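Local structure of YbgK (Escherichia coli, 5DUD) at residues R173-P178 with V281-E286; A75-R80 with M109-A114; G228-V233 with I258-E263. The protein catalyses, as subunit C of 5-oxoprolinase, the ATP-dependent cleavage of 5-oxoproline to L-glutamate. One frame throughout, in Å; residues are numbered along the deposited sequence.

How the contacts relate
Contacts 1 and 3 share one mixed sheet, while contact 2 lies with the two antiparallel sheets of the N-terminal half, its centre about 29 Å from that of contact 1 and about 27 Å from that of contact 3. Contact 2 also comes first along the chain and is complete before either of the others begins. Contact 3 falls between the two segments of contact 1 in sequence, and their centres are only about 11 Å apart. Strands 173-178 and 257-261 are neighbours in the mixed sheet, joined by a probable hydrogen bond from Leu177 N to Cys260 O, and Ile174 packs on Ile261 there. Each half of the molecule thus has its own beta framework.

Contact 1 (R173-P178 with V281-E286); sequences RIRALP and VQCSLE
Val281 bonds to strand 173-178 through its backbone N and O, and its two methyls lie against Arg173 and Arg175. Its N donates to Ile174 O at 2.9 Å, and its O accepts from Ala176 N at 2.9 Å. The third bond, from Cys283 N to Ala176 O, is longer at 3.2 Å and more bent, with an N-H...O angle of 142°, as 281-286 leaves the strand. Beyond it, Leu177 CD2 rests on Cys283 O at 3.5 Å, while Leu177 CD1 approaches Leu285 CD1 in the first turn of helix 285-302. Ser284 stands at the N-cap of that helix, its OG taking a weak bond from Glu286 N. The pairing is parallel, whereas the other neighbours in this seven-strand sheet of the cyclophilin-like domain run antiparallel; here its first and last strands come together. The face carrying Arg175 and Val281, both partly exposed, is the solvent side. Arg175 CB touches Cys283 CB at 4.0 Å, its CG lies alongside Val281 CG1, and the guanidinium continues to a salt bridge with Asp265. Arg173, fully exposed, crosses Val281 at about a right angle; a bend at chi3 (71°) helps bring its NE to 3.6 Å from Val281 CG2. On the other face Gln282 is also exposed, though it touches Trp194, which packs on buried Ala176 as well.

Contact 2 (A75-R80 with M109-A114); sequences AGCEAR and MRSYLA
Ala75 and Arg110 are joined by the one backbone hydrogen bond of this contact: Ala75 N donates to Arg110 O over 2.9 Å, with an N-H...O angle of 163°. The same carbonyl oxygen also accepts from Gln271 NE2, while OE1 of that amide receives Met109 N, so a single glutamine side chain serves two successive residues at the start of strand 110-115. A second polar approach belongs to Ser111, whose OG stands anti to its backbone N (chi1 -167°) and comes to 3.2 Å from Ala75 O. That OG is hydrogen-bonded to Thr73 O, so a bond to Ala75 O is not settled. Both polar approaches lie where the chain passes between two antiparallel sheets of the PxpC-family carboxyltransferase domain: strand 110-115 runs beside strand 68-74 in a five-strand sheet, and 75-80 is the connection from strand 68-74 to strand 80-81 of a six-strand sheet. Van der Waals contacts make up the remainder, all among buried residues. Ala75 CB points at the opposing backbone, 3.6 Å from Arg110 O and 3.7 Å from Met109 N. Cys77 SG reaches Ser111 CB at 3.9 Å; Leu102 of strand 99-102 and Pro105 of the following loop also pack on Cys77. The Arg110 side chain leaves its backbone away from 75-80, and NH1 bonds to Ala270 O in helix 266-271.

Contact 3 (G228-V233 with I258-E263); sequences GLLPGV and IACIIE
Gly232 O receives the N-H of Ile261 over 2.8 Å in a nearly straight bond, with an N-H...O angle of 177° and the donor above the carbonyl plane. A weaker CA-H...O contact reaches the same oxygen from Cys260 CA at 3.5 Å. The Ile261 side chain also borders it, CB nearest at 3.5 Å from Gly232 O with CG1 and CD1 just beyond, and packs on Ile174, Val234 and Val244. One backbone carbonyl is therefore engaged by two consecutive residues of 258-263. A water adds another link between segments 228-233 and 258-263, bridging two carbonyls by donating to Ile261 O at 2.7 Å and to Pro231 O at 3.2 Å.

Side chains meet around a single sulfur atom. Cys260 SG, anti to its backbone N (chi1 -174°), lies 3.7 Å from Val233 CG2 and 4.0 Å from Leu230 CD1, one methyl from each of the first and last residues of the turn. This apolar patch continues into the interface, because Leu230 and Val233 both pack on apolar side chains of the chain of another protein in the assembly. Nearby, Glu263 N is hydrogen-bonded to an acidic side chain of that other protein.

Gly232 has a positive phi of 101°; at these backbone angles a CB would be jammed against Pro231 O, which by itself calls for glycine, and it would point toward 258-263, at Ile261 O. Leu230 to Val233 form a turn with Pro231 and Gly232 at its corners, closed by a weak bond from Val233 N to Leu230 O. Val233 then faces Cys260 as a non-hydrogen-bonded pair: a type II beta turn leading into an antiparallel strand pair of the mixed sheet in the cyclophilin-like carboxyltransferase domain.

Contact 1 (R173-P178 with V281-E286)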
loop_
_atom_site.group_PDB
_atom_site.type_symbol
_atom_site.label_atom_id
_atom_site.label_comp_id
_atom_site.label_asym_id
_atom_site.label_seq_id
_atom_site.Cartn_x
_atom_site.Cartn_y
_atom_site.Cartn_z
ATOM N N ARG A 173 -7.119 7.308 20.750
ATOM C CA ARG A 173 -5.751 7.075 21.233
ATOM C C ARG A 173 -5.145 5.882 20.481
ATOM O O ARG A 173 -5.734 4.803 20.484
ATOM C CB ARG A 173 -5.723 6.844 22.752
ATOM C CG ARG A 173 -6.339 8.002 23.526
ATOM C CD ARG A 173 -5.840 8.125 24.952
ATOM N NE ARG A 173 -4.448 8.579 25.039
ATOM C CZ ARG A 173 -4.023 9.830 24.852
ATOM N NH1 ARG A 173 -4.882 10.799 24.543
ATOM N NH2 ARG A 173 -2.731 10.121 24.966
ATOM N N ILE A 174 -4.002 6.090 19.807
ATOM C CA ILE A 174 -3.341 5.069 18.988
ATOM C C ILE A 174 -1.877 4.921 19.420
ATOM O O ILE A 174 -1.141 5.899 19.456
ATOM C CB ILE A 174 -3.491 5.471 17.488
ATOM C CG1 ILE A 174 -4.924 5.157 16.981
ATOM C CG2 ILE A 174 -2.445 4.800 16.587
ATOM C CD1 ILE A 174 -5.602 6.299 16.323
ATOM N N ARG A 175 -1.462 3.692 19.728
ATOM C CA ARG A 175 -0.095 3.405 20.158
ATOM C C ARG A 175 0.872 3.402 18.977
ATOM O O ARG A 175 0.717 2.589 18.070
ATOM C CB ARG A 175 -0.035 2.055 20.886
ATOM C CG ARG A 175 -0.642 2.103 22.280
ATOM C CD ARG A 175 -0.764 0.724 22.898
ATOM N NE ARG A 175 -1.815 -0.068 22.259
ATOM C CZ ARG A 175 -2.131 -1.321 22.580
ATOM N NH1 ARG A 175 -1.481 -1.948 23.559
ATOM N NH2 ARG A 175 -3.104 -1.953 21.937
ATOM N N ALA A 176 1.852 4.320 18.977
ATOM C CA ALA A 176 2.867 4.392 17.922
ATOM C C ALA A 176 4.250 4.190 18.524
ATOM O O ALA A 176 4.495 4.601 19.656
ATOM C CB ALA A 176 2.792 5.728 17.184
ATOM N N LEU A 177 5.149 3.550 17.751
ATOM C CA LEU A 177 6.536 3.289 18.137
ATOM C C LEU A 177 7.449 4.313 17.454
ATOM O O LEU A 177 7.303 4.522 16.251
ATOM C CB LEU A 177 6.961 1.859 17.743
ATOM C CG LEU A 177 6.782 0.786 18.807
ATOM C CD1 LEU A 177 6.975 -0.601 18.221
ATOM C CD2 LEU A 177 7.781 0.964 19.941
ATOM N N PRO A 178 8.409 4.937 18.162
ATOM C CA PRO A 178 9.264 5.938 17.504
ATOM C C PRO A 178 10.291 5.379 16.516
ATOM O O PRO A 178 10.777 4.262 16.681
ATOM C CB PRO A 178 10.008 6.583 18.684
ATOM C CG PRO A 178 10.021 5.556 19.747
ATOM C CD PRO A 178 8.733 4.810 19.599
ATOM N N VAL A 281 0.115 7.589 21.431
ATOM C CA VAL A 281 0.619 7.082 22.706
ATOM C C VAL A 281 1.994 6.451 22.455
ATOM O O VAL A 281 2.131 5.644 21.538
ATOM C CB VAL A 281 -0.384 6.068 23.324
ATOM C CG1 VAL A 281 0.234 5.314 24.505
ATOM C CG2 VAL A 281 -1.673 6.759 23.749
ATOM N N GLN A 282 3.006 6.790 23.270
ATOM C CA GLN A 282 4.346 6.199 23.117
ATOM C C GLN A 282 4.323 4.745 23.607
ATOM O O GLN A 282 3.911 4.479 24.740
ATOM C CB GLN A 282 5.407 7.015 23.863
ATOM C CG GLN A 282 6.832 6.735 23.376
ATOM C CD GLN A 282 7.869 7.698 23.913
ATOM O OE1 GLN A 282 7.562 8.794 24.393
ATOM N NE2 GLN A 282 9.134 7.315 23.818
ATOM N N CYS A 283 4.721 3.816 22.729
ATOM C CA CYS A 283 4.648 2.386 22.955
ATOM C C CYS A 283 6.034 1.763 23.118
ATOM O O CYS A 283 7.055 2.442 23.018
ATOM C CB CYS A 283 3.894 1.745 21.793
ATOM S SG CYS A 283 3.426 0.018 22.069
ATOM N N SER A 284 6.042 0.440 23.359
ATOM C CA SER A 284 7.226 -0.407 23.531
ATOM C C SER A 284 7.109 -1.665 22.646
ATOM O O SER A 284 6.005 -2.072 22.281
ATOM C CB SER A 284 7.386 -0.783 25.002
ATOM O OG SER A 284 8.031 -2.033 25.192
ATOM N N LEU A 285 8.245 -2.293 22.330
ATOM C CA LEU A 285 8.265 -3.449 21.432
ATOM C C LEU A 285 7.524 -4.658 22.038
ATOM O O LEU A 285 6.797 -5.326 21.305
ATOM C CB LEU A 285 9.715 -3.822 21.057
ATOM C CG LEU A 285 9.900 -4.753 19.857
ATOM C CD1 LEU A 285 9.442 -4.096 18.563
ATOM C CD2 LEU A 285 11.352 -5.192 19.727
ATOM N N GLU A 286 7.674 -4.921 23.356
ATOM C CA GLU A 286 6.970 -6.030 24.022
ATOM C C GLU A 286 5.472 -5.753 24.057
ATOM O O GLU A 286 4.678 -6.670 23.854
ATOM C CB GLU A 286 7.511 -6.254 25.450
ATOM C CG GLU A 286 6.759 -7.283 26.292
ATOM C CD GLU A 286 6.474 -8.623 25.640
ATOM O OE1 GLU A 286 7.345 -9.125 24.894
ATOM O OE2 GLU A 286 5.379 -9.178 25.887
#

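Contact 2 (A75-R80 with M109-A114)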
loop_
_atom_site.group_PDB
_atom_site.type_symbol
_atom_site.label_atom_id
_atom_site.label_comp_id
_atom_site.label_asym_id
_atom_site.label_seq_id
_atom_site.Cartn_x
_atom_site.Cartn_y
_atom_site.Cartn_z
ATOM N N ALA A 75 -18.657 0.471 11.364
ATOM C CA ALA A 75 -19.471 1.566 11.897
ATOM C C ALA A 75 -20.965 1.246 11.784
ATOM O O ALA A 75 -21.418 0.800 10.730
ATOM C CB ALA A 75 -19.164 2.854 11.153
ATOM N N GLY A 76 -21.714 1.483 12.862
ATOM C CA GLY A 76 -23.149 1.225 12.905
ATOM C C GLY A 76 -23.942 2.267 12.140
ATOM O O GLY A 76 -23.997 3.425 12.558
ATOM N N CYS A 77 -24.551 1.861 11.010
ATOM C CA CYS A 77 -25.309 2.755 10.136
ATOM C C CYS A 77 -26.833 2.623 10.325
ATOM O O CYS A 77 -27.568 3.199 9.520
ATOM C CB CYS A 77 -24.932 2.494 8.682
ATOM S SG CYS A 77 -23.151 2.510 8.347
ATOM N N GLU A 78 -27.314 1.910 11.378
ATOM C CA GLU A 78 -28.744 1.696 11.648
ATOM C C GLU A 78 -29.390 0.975 10.453
ATOM O O GLU A 78 -30.354 1.464 9.867
ATOM C CB GLU A 78 -29.466 3.030 11.968
ATOM C CG GLU A 78 -28.730 3.932 12.949
ATOM C CD GLU A 78 -27.909 5.043 12.318
ATOM O OE1 GLU A 78 -28.506 5.922 11.654
ATOM O OE2 GLU A 78 -26.669 5.041 12.495
ATOM N N ALA A 79 -28.803 -0.168 10.064
ATOM C CA ALA A 79 -29.277 -0.928 8.909
ATOM C C ALA A 79 -30.697 -1.420 9.115
ATOM O O ALA A 79 -31.019 -1.926 10.189
ATOM C CB ALA A 79 -28.359 -2.107 8.638
ATOM N N ARG A 80 -31.553 -1.229 8.100
ATOM C CA ARG A 80 -32.943 -1.678 8.116
ATOM C C ARG A 80 -33.131 -2.687 6.989
ATOM O O ARG A 80 -32.827 -2.370 5.838
ATOM C CB ARG A 80 -33.937 -0.494 7.981
ATOM C CG ARG A 80 -34.757 -0.247 9.249
ATOM C CD ARG A 80 -35.886 0.740 9.028
ATOM N NE ARG A 80 -36.649 0.971 10.259
ATOM C CZ ARG A 80 -37.653 0.217 10.711
ATOM N NH1 ARG A 80 -38.051 -0.857 10.029
ATOM N NH2 ARG A 80 -38.268 0.529 11.845
ATOM N N MET A 109 -16.825 5.587 10.489
ATOM C CA MET A 109 -16.692 5.935 9.070
ATOM C C MET A 109 -16.975 4.752 8.150
ATOM O O MET A 109 -17.871 4.849 7.314
ATOM C CB MET A 109 -15.272 6.456 8.768
ATOM C CG MET A 109 -15.043 7.890 9.160
ATOM S SD MET A 109 -15.721 9.088 7.983
ATOM C CE MET A 109 -14.657 8.804 6.570
ATOM N N ARG A 110 -16.181 3.667 8.250
ATOM C CA ARG A 110 -16.303 2.515 7.351
ATOM C C ARG A 110 -17.111 1.343 7.943
ATOM O O ARG A 110 -16.935 0.988 9.106
ATOM C CB ARG A 110 -14.909 2.034 6.921
ATOM C CG ARG A 110 -14.273 2.979 5.896
ATOM C CD ARG A 110 -12.761 3.029 5.947
ATOM N NE ARG A 110 -12.234 4.129 5.130
ATOM C CZ ARG A 110 -11.992 5.375 5.549
ATOM N NH1 ARG A 110 -12.222 5.722 6.813
ATOM N NH2 ARG A 110 -11.512 6.284 4.704
ATOM N N SER A 111 -17.989 0.738 7.110
ATOM C CA SER A 111 -18.850 -0.399 7.451
ATOM C C SER A 111 -18.599 -1.538 6.467
ATOM O O SER A 111 -18.288 -1.277 5.308
ATOM C CB SER A 111 -20.319 0.028 7.413
ATOM O OG SER A 111 -21.186 -0.927 8.007
ATOM N N TYR A 112 -18.725 -2.795 6.920
ATOM C CA TYR A 112 -18.467 -3.960 6.064
ATOM C C TYR A 112 -19.696 -4.863 5.963
ATOM O O TYR A 112 -20.452 -4.978 6.921
ATOM C CB TYR A 112 -17.251 -4.748 6.581
ATOM C CG TYR A 112 -16.000 -3.901 6.602
ATOM C CD1 TYR A 112 -15.782 -2.976 7.616
ATOM C CD2 TYR A 112 -15.095 -3.935 5.548
ATOM C CE1 TYR A 112 -14.694 -2.110 7.583
ATOM C CE2 TYR A 112 -13.985 -3.096 5.520
ATOM C CZ TYR A 112 -13.788 -2.182 6.541
ATOM O OH TYR A 112 -12.695 -1.348 6.545
ATOM N N LEU A 113 -19.894 -5.488 4.786
ATOM C CA LEU A 113 -21.017 -6.381 4.511
ATOM C C LEU A 113 -20.511 -7.685 3.872
ATOM O O LEU A 113 -20.016 -7.665 2.746
ATOM C CB LEU A 113 -22.030 -5.673 3.588
ATOM C CG LEU A 113 -23.205 -6.511 3.073
ATOM C CD1 LEU A 113 -23.975 -7.141 4.216
ATOM C CD2 LEU A 113 -24.137 -5.679 2.231
ATOM N N ALA A 114 -20.658 -8.811 4.593
ATOM C CA ALA A 114 -20.238 -10.135 4.135
ATOM C C ALA A 114 -21.434 -11.075 4.011
ATOM O O ALA A 114 -22.352 -11.019 4.831
ATOM C CB ALA A 114 -19.228 -10.717 5.104
#

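Contact 3 (G228-V233 with I258-E263)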
loop_
_atom_site.group_PDB
_atom_site.type_symbol
_atom_site.label_atom_id
_atom_site.label_comp_id
_atom_site.label_asym_id
_atom_site.label_seq_id
_atom_site.Cartn_x
_atom_site.Cartn_y
_atom_site.Cartn_z
ATOM N N GLY A 228 11.931 1.199 1.516
ATOM C CA GLY A 228 10.682 0.455 1.583
ATOM C C GLY A 228 9.813 0.929 2.729
ATOM O O GLY A 228 10.331 1.229 3.809
ATOM N N LEU A 229 8.495 1.037 2.483
ATOM C CA LEU A 229 7.490 1.496 3.443
ATOM C C LEU A 229 6.456 0.410 3.713
ATOM O O LEU A 229 6.363 -0.562 2.964
ATOM C CB LEU A 229 6.754 2.739 2.899
ATOM C CG LEU A 229 7.601 3.878 2.356
ATOM C CD1 LEU A 229 6.709 5.001 1.832
ATOM C CD2 LEU A 229 8.546 4.410 3.418
ATOM N N LEU A 230 5.643 0.609 4.760
ATOM C CA LEU A 230 4.548 -0.295 5.120
ATOM C C LEU A 230 3.418 0.493 5.786
ATOM O O LEU A 230 3.673 1.580 6.308
ATOM C CB LEU A 230 5.029 -1.443 6.029
ATOM C CG LEU A 230 5.813 -1.115 7.314
ATOM C CD1 LEU A 230 4.883 -0.935 8.512
ATOM C CD2 LEU A 230 6.799 -2.229 7.637
ATOM N N PRO A 231 2.164 -0.009 5.778
ATOM C CA PRO A 231 1.071 0.739 6.429
ATOM C C PRO A 231 1.341 1.008 7.906
ATOM O O PRO A 231 1.889 0.148 8.592
ATOM C CB PRO A 231 -0.143 -0.180 6.259
ATOM C CG PRO A 231 0.193 -1.060 5.128
ATOM C CD PRO A 231 1.668 -1.267 5.187
ATOM N N GLY A 232 0.979 2.206 8.360
ATOM C CA GLY A 232 1.177 2.650 9.734
ATOM C C GLY A 232 2.361 3.570 9.950
ATOM O O GLY A 232 2.437 4.209 11.002
ATOM N N VAL A 233 3.290 3.661 8.976
ATOM C CA VAL A 233 4.469 4.521 9.101
ATOM C C VAL A 233 4.037 5.985 8.955
ATOM O O VAL A 233 3.311 6.324 8.023
ATOM C CB VAL A 233 5.577 4.140 8.090
ATOM C CG1 VAL A 233 6.717 5.156 8.110
ATOM C CG2 VAL A 233 6.111 2.739 8.376
ATOM N N ILE A 258 9.005 9.630 11.451
ATOM C CA ILE A 258 9.069 9.940 12.882
ATOM C C ILE A 258 8.559 8.776 13.746
ATOM O O ILE A 258 9.185 8.490 14.760
ATOM C CB ILE A 258 8.316 11.251 13.234
ATOM C CG1 ILE A 258 8.683 11.714 14.663
ATOM C CG2 ILE A 258 6.782 11.119 13.089
ATOM C CD1 ILE A 258 8.163 13.041 15.031
ATOM N N ALA A 259 7.439 8.124 13.367
ATOM C CA ALA A 259 6.865 7.030 14.156
ATOM C C ALA A 259 6.180 5.989 13.277
ATOM O O ALA A 259 5.981 6.219 12.085
ATOM C CB ALA A 259 5.873 7.591 15.164
ATOM N N CYS A 260 5.852 4.833 13.864
ATOM C CA CYS A 260 5.165 3.744 13.169
ATOM C C CYS A 260 4.065 3.202 14.065
ATOM O O CYS A 260 4.344 2.801 15.193
ATOM C CB CYS A 260 6.141 2.644 12.757
ATOM S SG CYS A 260 5.397 1.337 11.744
ATOM N N ILE A 261 2.816 3.234 13.582
ATOM C CA ILE A 261 1.649 2.746 14.317
ATOM C C ILE A 261 1.651 1.212 14.294
ATOM O O ILE A 261 1.941 0.604 13.257
ATOM C CB ILE A 261 0.344 3.345 13.729
ATOM C CG1 ILE A 261 0.347 4.886 13.878
ATOM C CG2 ILE A 261 -0.907 2.757 14.393
ATOM C CD1 ILE A 261 -0.321 5.568 12.817
ATOM N N ILE A 262 1.354 0.600 15.449
ATOM C CA ILE A 262 1.359 -0.859 15.590
ATOM C C ILE A 262 0.135 -1.456 14.889
ATOM O O ILE A 262 -0.929 -0.839 14.874
ATOM C CB ILE A 262 1.470 -1.319 17.076
ATOM C CG1 ILE A 262 0.231 -0.927 17.943
ATOM C CG2 ILE A 262 2.770 -0.790 17.684
ATOM C CD1 ILE A 262 0.168 -1.565 19.293
ATOM N N GLU A 263 0.299 -2.652 14.305
ATOM C CA GLU A 263 -0.754 -3.358 13.561
ATOM C C GLU A 263 -2.038 -3.599 14.391
ATOM O O GLU A 263 -3.124 -3.609 13.815
ATOM C CB GLU A 263 -0.211 -4.696 13.033
ATOM C CG GLU A 263 -1.131 -5.418 12.061
ATOM C CD GLU A 263 -0.469 -6.568 11.327
ATOM O OE1 GLU A 263 -0.906 -7.726 11.520
ATOM O OE2 GLU A 263 0.497 -6.316 10.571
HETATM O O HOH W 1 0.927 -1.048 11.382
#